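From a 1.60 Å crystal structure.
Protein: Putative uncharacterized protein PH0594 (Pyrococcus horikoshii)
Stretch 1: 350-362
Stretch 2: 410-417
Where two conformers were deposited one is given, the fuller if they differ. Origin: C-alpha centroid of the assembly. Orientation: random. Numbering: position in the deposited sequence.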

ATOM      1  N   GLU A 350       8.944  21.689  47.561  1.00 20.77           N
ATOM      2  CA  GLU A 350      10.106  21.032  48.177  1.00 23.14           C
ATOM      3  C   GLU A 350       9.598  20.247  49.368  1.00 20.79           C
ATOM      4  O   GLU A 350       8.892  20.841  50.177  1.00 22.61           O
ATOM      5  CB  GLU A 350      11.060  22.089  48.754  1.00 28.63           C
ATOM      6  CG  GLU A 350      11.892  22.842  47.736  1.00 36.85           C
ATOM      7  CD  GLU A 350      12.711  21.972  46.821  1.00 44.29           C
ATOM      8  OE1 GLU A 350      13.146  20.834  47.200  1.00 43.41           O
ATOM      9  OE2 GLU A 350      12.901  22.473  45.678  1.00 56.00           O
ATOM     10  N   PRO A 351       9.963  18.982  49.515  1.00 19.25           N
ATOM     11  CA  PRO A 351       9.549  18.181  50.655  1.00 18.32           C
ATOM     12  C   PRO A 351      10.262  18.693  51.913  1.00 19.47           C
ATOM     13  O   PRO A 351      11.386  19.283  51.860  1.00 22.67           O
ATOM     14  CB  PRO A 351       9.957  16.779  50.271  1.00 20.36           C
ATOM     15  CG  PRO A 351      10.902  16.883  49.173  1.00 25.10           C
ATOM     16  CD  PRO A 351      10.644  18.178  48.480  1.00 20.26           C
ATOM     17  N   ARG A 352       9.576  18.577  53.016  1.00 17.47           N
ATOM     18  CA  ARG A 352      10.126  18.833  54.357  1.00 18.41           C
ATOM     19  C   ARG A 352      10.486  17.510  55.025  1.00 18.54           C
ATOM     20  O   ARG A 352       9.567  16.671  55.251  1.00 17.93           O
ATOM     21  CB  ARG A 352       9.119  19.587  55.217  1.00 21.85           C
ATOM     22  CG  ARG A 352       9.628  19.740  56.676  1.00 26.43           C
ATOM     23  CD  ARG A 352       8.929  20.768  57.500  1.00 34.36           C
ATOM     24  NE  ARG A 352       9.336  22.122  57.117  1.00 39.38           N
ATOM     25  CZ  ARG A 352       8.869  23.236  57.693  1.00 42.80           C
ATOM     26  NH1 ARG A 352       7.972  23.186  58.690  1.00 44.98           N
ATOM     27  NH2 ARG A 352       9.253  24.408  57.240  1.00 47.61           N
ATOM     28  N   HIS A 353      11.763  17.330  55.413  1.00 18.23           N
ATOM     29  CA  HIS A 353      12.225  16.143  56.051  1.00 18.41           C
ATOM     30  C   HIS A 353      11.815  16.203  57.533  1.00 18.77           C
ATOM     31  O   HIS A 353      11.862  17.292  58.164  1.00 20.97           O
ATOM     32  CB  HIS A 353      13.738  16.066  55.925  1.00 19.77           C
ATOM     33  CG  HIS A 353      14.361  14.979  56.722  1.00 20.27           C
ATOM     34  ND1 HIS A 353      15.124  15.231  57.815  1.00 24.48           N
ATOM     35  CD2 HIS A 353      14.245  13.625  56.622  1.00 19.21           C
ATOM     36  CE1 HIS A 353      15.507  14.033  58.364  1.00 26.17           C
ATOM     37  NE2 HIS A 353      15.001  13.052  57.605  1.00 20.96           N
ATOM     38  N   PHE A 354      11.460  15.070  58.092  1.00 17.52           N
ATOM     39  CA  PHE A 354      11.245  14.915  59.549  1.00 19.17           C
ATOM     40  C   PHE A 354      11.705  13.573  60.021  1.00 19.16           C
ATOM     41  O   PHE A 354      11.714  12.600  59.289  1.00 20.04           O
ATOM     42  CB  PHE A 354       9.793  15.129  60.000  1.00 18.73           C
ATOM     43  CG  PHE A 354       8.803  14.109  59.490  1.00 17.90           C
ATOM     44  CD1 PHE A 354       8.259  13.090  60.341  1.00 18.35           C
ATOM     45  CD2 PHE A 354       8.282  14.168  58.167  1.00 18.56           C
ATOM     46  CE1 PHE A 354       7.345  12.138  59.854  1.00 19.09           C
ATOM     47  CE2 PHE A 354       7.341  13.234  57.735  1.00 18.96           C
ATOM     48  CZ  PHE A 354       6.843  12.216  58.576  1.00 17.91           C
ATOM     49  N   ARG A 355      12.187  13.538  61.262  1.00 22.01           N
ATOM     50  CA  ARG A 355      12.489  12.271  61.878  1.00 20.63           C
ATOM     51  C   ARG A 355      11.351  11.816  62.772  1.00 20.76           C
ATOM     52  O   ARG A 355      10.579  12.653  63.344  1.00 21.27           O
ATOM     53  CB  ARG A 355      13.742  12.500  62.763  1.00 22.74           C
ATOM     54  CG  ARG A 355      14.975  12.828  61.983  1.00 22.48           C
ATOM     55  CD  ARG A 355      15.510  11.678  61.225  1.00 24.97           C
ATOM     56  NE  ARG A 355      16.225  10.761  62.076  1.00 25.15           N
ATOM     57  CZ  ARG A 355      16.790   9.614  61.698  1.00 32.32           C
ATOM     58  NH1 ARG A 355      16.670   9.140  60.472  1.00 30.24           N
ATOM     59  NH2 ARG A 355      17.495   8.907  62.583  1.00 34.47           N
ATOM     60  N   PHE A 356      11.238  10.525  62.969  1.00 18.82           N
ATOM     61  CA  PHE A 356      10.224   9.995  63.873  1.00 20.17           C
ATOM     62  C   PHE A 356      10.688   8.681  64.471  1.00 20.57           C
ATOM     63  O   PHE A 356      11.480   7.955  63.847  1.00 19.30           O
ATOM     64  CB  PHE A 356       8.868   9.865  63.122  1.00 20.11           C
ATOM     65  CG  PHE A 356       8.823   8.828  62.009  1.00 17.85           C
ATOM     66  CD1 PHE A 356       9.219   9.146  60.687  1.00 17.51           C
ATOM     67  CD2 PHE A 356       8.353   7.553  62.257  1.00 17.76           C
ATOM     68  CE1 PHE A 356       9.172   8.162  59.712  1.00 15.33           C
ATOM     69  CE2 PHE A 356       8.249   6.589  61.248  1.00 16.94           C
ATOM     70  CZ  PHE A 356       8.659   6.920  59.987  1.00 16.17           C
ATOM     71  N   LYS A 357      10.106   8.334  65.601  1.00 21.79           N
ATOM     72  CA  LYS A 357      10.433   7.076  66.241  0.50 21.62           C
ATOM     73  C   LYS A 357       9.399   6.019  65.850  1.00 21.21           C
ATOM     74  O   LYS A 357       8.219   6.261  65.778  1.00 22.95           O
ATOM     75  CB  LYS A 357      10.521   7.260  67.747  0.50 24.72           C
ATOM     76  CG  LYS A 357      11.662   8.188  68.187  0.50 26.76           C
ATOM     77  CD  LYS A 357      11.475   8.620  69.615  0.50 33.13           C
ATOM     78  CE  LYS A 357      12.537   9.644  70.001  0.50 35.33           C
ATOM     79  NZ  LYS A 357      13.024  10.287  68.743  0.50 39.26           N
ATOM     80  N   SER A 358       9.890   4.815  65.667  1.00 20.00           N
ATOM     81  CA  SER A 358       9.026   3.683  65.412  1.00 20.06           C
ATOM     82  C   SER A 358       9.586   2.437  66.057  1.00 21.46           C
ATOM     83  O   SER A 358      10.540   1.855  65.561  1.00 20.41           O
ATOM     84  CB  SER A 358       8.864   3.501  63.934  1.00 18.36           C
ATOM     85  OG  SER A 358       7.905   2.450  63.724  1.00 18.63           O
ATOM     86  N   ILE A 359       8.918   2.016  67.119  1.00 23.35           N
ATOM     87  CA  ILE A 359       9.256   0.771  67.841  1.00 24.21           C
ATOM     88  C   ILE A 359      10.670   1.083  68.440  1.00 28.12           C
ATOM     89  O   ILE A 359      10.815   2.034  69.240  1.00 37.56           O
ATOM     90  CB  ILE A 359       9.119  -0.534  66.997  1.00 24.86           C
ATOM     91  CG1 ILE A 359       7.728  -0.611  66.317  1.00 23.50           C
ATOM     92  CG2 ILE A 359       9.329  -1.789  67.920  1.00 27.00           C
ATOM     93  CD1 ILE A 359       7.604  -1.834  65.397  1.00 24.50           C
ATOM     94  N   ASP A 360      11.669   0.382  67.934  1.00 26.83           N
ATOM     95  CA  ASP A 360      13.062   0.442  68.308  1.00 29.69           C
ATOM     96  C   ASP A 360      13.940   1.356  67.445  1.00 31.45           C
ATOM     97  O   ASP A 360      15.077   1.466  67.707  1.00 27.81           O
ATOM     98  CB  ASP A 360      13.660  -1.019  68.333  1.00 29.00           C
ATOM     99  CG  ASP A 360      13.517  -1.798  67.004  1.00 33.74           C
ATOM    100  OD1 ASP A 360      12.616  -1.498  66.210  1.00 22.98           O
ATOM    101  OD2 ASP A 360      14.297  -2.757  66.800  1.00 34.77           O
ATOM    102  N   LEU A 361      13.400   2.054  66.428  1.00 24.32           N
ATOM    103  CA  LEU A 361      14.255   2.779  65.497  1.00 23.06           C
ATOM    104  C   LEU A 361      13.809   4.232  65.415  1.00 22.75           C
ATOM    105  O   LEU A 361      12.725   4.557  65.781  1.00 22.87           O
ATOM    106  CB  LEU A 361      14.102   2.168  64.112  1.00 22.07           C
ATOM    107  CG  LEU A 361      14.651   0.740  63.870  1.00 26.37           C
ATOM    108  CD1 LEU A 361      14.393   0.228  62.474  1.00 23.04           C
ATOM    109  CD2 LEU A 361      16.155   0.785  64.241  1.00 27.44           C
ATOM    110  N   GLU A 362      14.695   5.049  64.894  1.00 22.42           N
ATOM    111  CA  GLU A 362      14.382   6.426  64.437  1.00 22.51           C
ATOM    112  C   GLU A 362      14.513   6.454  62.931  1.00 20.11           C
ATOM    113  O   GLU A 362      15.478   5.933  62.376  1.00 20.30           O
ATOM    114  CB  GLU A 362      15.252   7.475  65.148  1.00 23.59           C
ATOM    115  CG  GLU A 362      14.847   8.923  64.790  1.00 27.53           C
ATOM    116  CD  GLU A 362      15.617   9.991  65.570  1.00 31.50           C
ATOM    117  OE1 GLU A 362      16.386  10.742  64.919  1.00 34.39           O
ATOM    118  OE2 GLU A 362      15.548   9.941  66.813  1.00 42.61           O
TER
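Stretch 2 410-417: IVYVNPRG

Stretch 2 packs against stretch 1 mainly through side chains, and the centre of the contact is apolar. Phe356 points its CA-to-CB bond toward stretch 2, as Val413 does toward stretch 1, and the two meet with Phe356 CE1 3.7 Å from Val413 CG1; the methyl approaches the ring obliquely. Two residues earlier in each stretch, Phe354 CZ lies 4.3 Å from Val411 CG2, which sits at the ring edge, near its plane. The CA-to-CB bond of Phe354 runs sideways, yet with chi1 at 66° (p) the end of its side chain comes nearer to the other stretch. Phe356 adopts the same p rotamer, and all four of these residues are buried.

The two segments run in the same direction. Nearest CA pairs advance together from Pro351 CA and Ile410 CA, 8.7 Å apart, through Phe354 CA and Val413 CA at 9.2 Å, to Ser358 CA and Pro415 CA at 9.0 Å; after the turn that follows, Leu361 CA lies 8.7 Å from Arg416 CA. Such spacing is too wide for the backbones to pair as neighbouring strands, and no backbone-to-backbone hydrogen bond links them; side chains fill the gap. Stretch 1 is extended from Arg352 to Ser358, and stretch 2 enters as a strand at Ile410 and leaves in an extended but irregular path through Pro415 and Arg416.

At the start of stretch 1, Tyr412 reaches back to Pro351. Its CA-to-CB bond points away from stretch 1, but the long side chain returns, placing Tyr412 OH 3.4 Å from Pro351 CB. This hydroxyl finds its hydrogen-bonding partner elsewhere in the structure.

The polar edge lies at the other end, where a type II' turn from Ser358 to Leu361 reverses the chain. The turn is closed by backbone hydrogen bonds from Ser358 N to Leu361 O (2.8 Å) and from Leu361 N to Ser358 O (3.0 Å). Ile359, with phi/psi of 66°/-112°, occupies its second position. Arg416 extends into this turn and has the largest area covered by the opposing stretch, 101 Å². Arg416 NH1 donates a nearly linear hydrogen bond to Asp360 OD1 at 2.9 Å, part of a salt bridge, while Arg416 NH2 makes a weak one to Ser358 O at 3.1 Å, bent to 127°. Both acceptors lie at the guanidinium edge, leaving its faces to apolar neighbours: Leu361 CD1 covers one, 3.5 Å from Arg416 CZ, and Ile359 CD1 lies over the opposite face. The turn thus holds the charged group by its edge and sandwiches it between two aliphatic side chains.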

ATOM      1  N   ILE A 410       1.184  15.450  50.888  1.00 15.75           N
ATOM      2  CA  ILE A 410       1.854  14.229  50.439  1.00 14.34           C
ATOM      3  C   ILE A 410       2.782  13.821  51.603  1.00 14.54           C
ATOM      4  O   ILE A 410       3.522  14.670  52.167  1.00 16.00           O
ATOM      5  CB  ILE A 410       2.753  14.533  49.222  1.00 15.15           C
ATOM      6  CG1 ILE A 410       1.988  15.339  48.140  1.00 15.76           C
ATOM      7  CG2 ILE A 410       3.399  13.283  48.661  1.00 14.80           C
ATOM      8  CD1 ILE A 410       0.725  14.635  47.580  1.00 13.94           C
ATOM      9  N   VAL A 411       2.676  12.550  51.981  1.00 15.23           N
ATOM     10  CA  VAL A 411       3.522  12.050  53.077  1.00 16.30           C
ATOM     11  C   VAL A 411       4.122  10.726  52.675  1.00 16.04           C
ATOM     12  O   VAL A 411       3.486   9.875  52.097  1.00 14.22           O
ATOM     13  CB  VAL A 411       2.789  11.977  54.427  1.00 19.37           C
ATOM     14  CG1 VAL A 411       1.648  11.079  54.469  1.00 23.75           C
ATOM     15  CG2 VAL A 411       3.800  11.590  55.581  1.00 19.79           C
ATOM     16  N   TYR A 412       5.371  10.525  53.021  1.00 14.93           N
ATOM     17  CA  TYR A 412       6.075   9.298  52.623  1.00 14.04           C
ATOM     18  C   TYR A 412       7.342   9.060  53.518  1.00 13.78           C
ATOM     19  O   TYR A 412       7.967  10.031  53.993  1.00 16.39           O
ATOM     20  CB  TYR A 412       6.469   9.370  51.158  1.00 14.95           C
ATOM     21  CG  TYR A 412       7.355  10.520  50.665  1.00 14.99           C
ATOM     22  CD1 TYR A 412       6.830  11.713  50.202  1.00 19.03           C
ATOM     23  CD2 TYR A 412       8.712  10.407  50.690  1.00 16.16           C
ATOM     24  CE1 TYR A 412       7.674  12.704  49.795  1.00 19.06           C
ATOM     25  CE2 TYR A 412       9.559  11.435  50.193  1.00 17.90           C
ATOM     26  CZ  TYR A 412       8.967  12.563  49.727  1.00 20.21           C
ATOM     27  OH  TYR A 412       9.863  13.531  49.276  1.00 28.97           O
ATOM     28  N   VAL A 413       7.613   7.780  53.812  1.00 14.43           N
ATOM     29  CA  VAL A 413       8.742   7.475  54.704  1.00 13.97           C
ATOM     30  C   VAL A 413       9.581   6.376  54.103  1.00 14.02           C
ATOM     31  O   VAL A 413       9.184   5.690  53.160  1.00 13.34           O
ATOM     32  CB  VAL A 413       8.249   7.050  56.146  1.00 15.20           C
ATOM     33  CG1 VAL A 413       7.186   8.121  56.640  1.00 15.56           C
ATOM     34  CG2 VAL A 413       7.648   5.557  56.173  1.00 14.08           C
ATOM     35  N   ASN A 414      10.750   6.145  54.755  1.00 14.22           N
ATOM     36  CA  ASN A 414      11.557   4.952  54.428  1.00 13.70           C
ATOM     37  C   ASN A 414      11.450   3.954  55.598  1.00 15.24           C
ATOM     38  O   ASN A 414      12.186   4.059  56.608  1.00 14.65           O
ATOM     39  CB  ASN A 414      13.006   5.355  54.176  1.00 13.62           C
ATOM     40  CG  ASN A 414      13.241   5.893  52.776  1.00 12.94           C
ATOM     41  OD1 ASN A 414      12.573   5.444  51.828  1.00 14.51           O
ATOM     42  ND2 ASN A 414      14.241   6.821  52.594  1.00 12.70           N
ATOM     43  N   PRO A 415      10.526   2.998  55.504  1.00 13.60           N
ATOM     44  CA  PRO A 415      10.387   2.061  56.651  1.00 14.31           C
ATOM     45  C   PRO A 415      11.566   1.110  56.649  1.00 12.42           C
ATOM     46  O   PRO A 415      12.329   1.018  55.636  1.00 13.81           O
ATOM     47  CB  PRO A 415       9.116   1.283  56.312  1.00 14.69           C
ATOM     48  CG  PRO A 415       8.963   1.448  54.867  1.00 16.39           C
ATOM     49  CD  PRO A 415       9.550   2.770  54.409  1.00 14.26           C
ATOM     50  N   ARG A 416      11.757   0.361  57.720  1.00 13.73           N
ATOM     51  CA  ARG A 416      12.724  -0.722  57.660  1.00 14.04           C
ATOM     52  C   ARG A 416      12.414  -1.671  56.510  1.00 14.91           C
ATOM     53  O   ARG A 416      11.289  -1.855  56.045  1.00 15.38           O
ATOM     54  CB  ARG A 416      12.745  -1.478  59.020  1.00 13.92           C
ATOM     55  CG  ARG A 416      11.523  -2.443  59.257  1.00 15.02           C
ATOM     56  CD  ARG A 416      11.437  -2.801  60.741  1.00 15.71           C
ATOM     57  NE  ARG A 416      11.057  -1.615  61.500  1.00 16.97           N
ATOM     58  CZ  ARG A 416      11.322  -1.386  62.753  1.00 16.68           C
ATOM     59  NH1 ARG A 416      11.929  -2.304  63.520  1.00 17.27           N
ATOM     60  NH2 ARG A 416      10.956  -0.267  63.306  1.00 18.46           N
ATOM     61  N   GLY A 417      13.531  -2.093  55.924  1.00 14.92           N
ATOM     62  CA  GLY A 417      13.540  -2.764  54.647  1.00 15.04           C
ATOM     63  C   GLY A 417      14.043  -1.868  53.518  1.00 13.95           C
ATOM     64  O   GLY A 417      14.475  -2.403  52.481  1.00 14.66           O
TER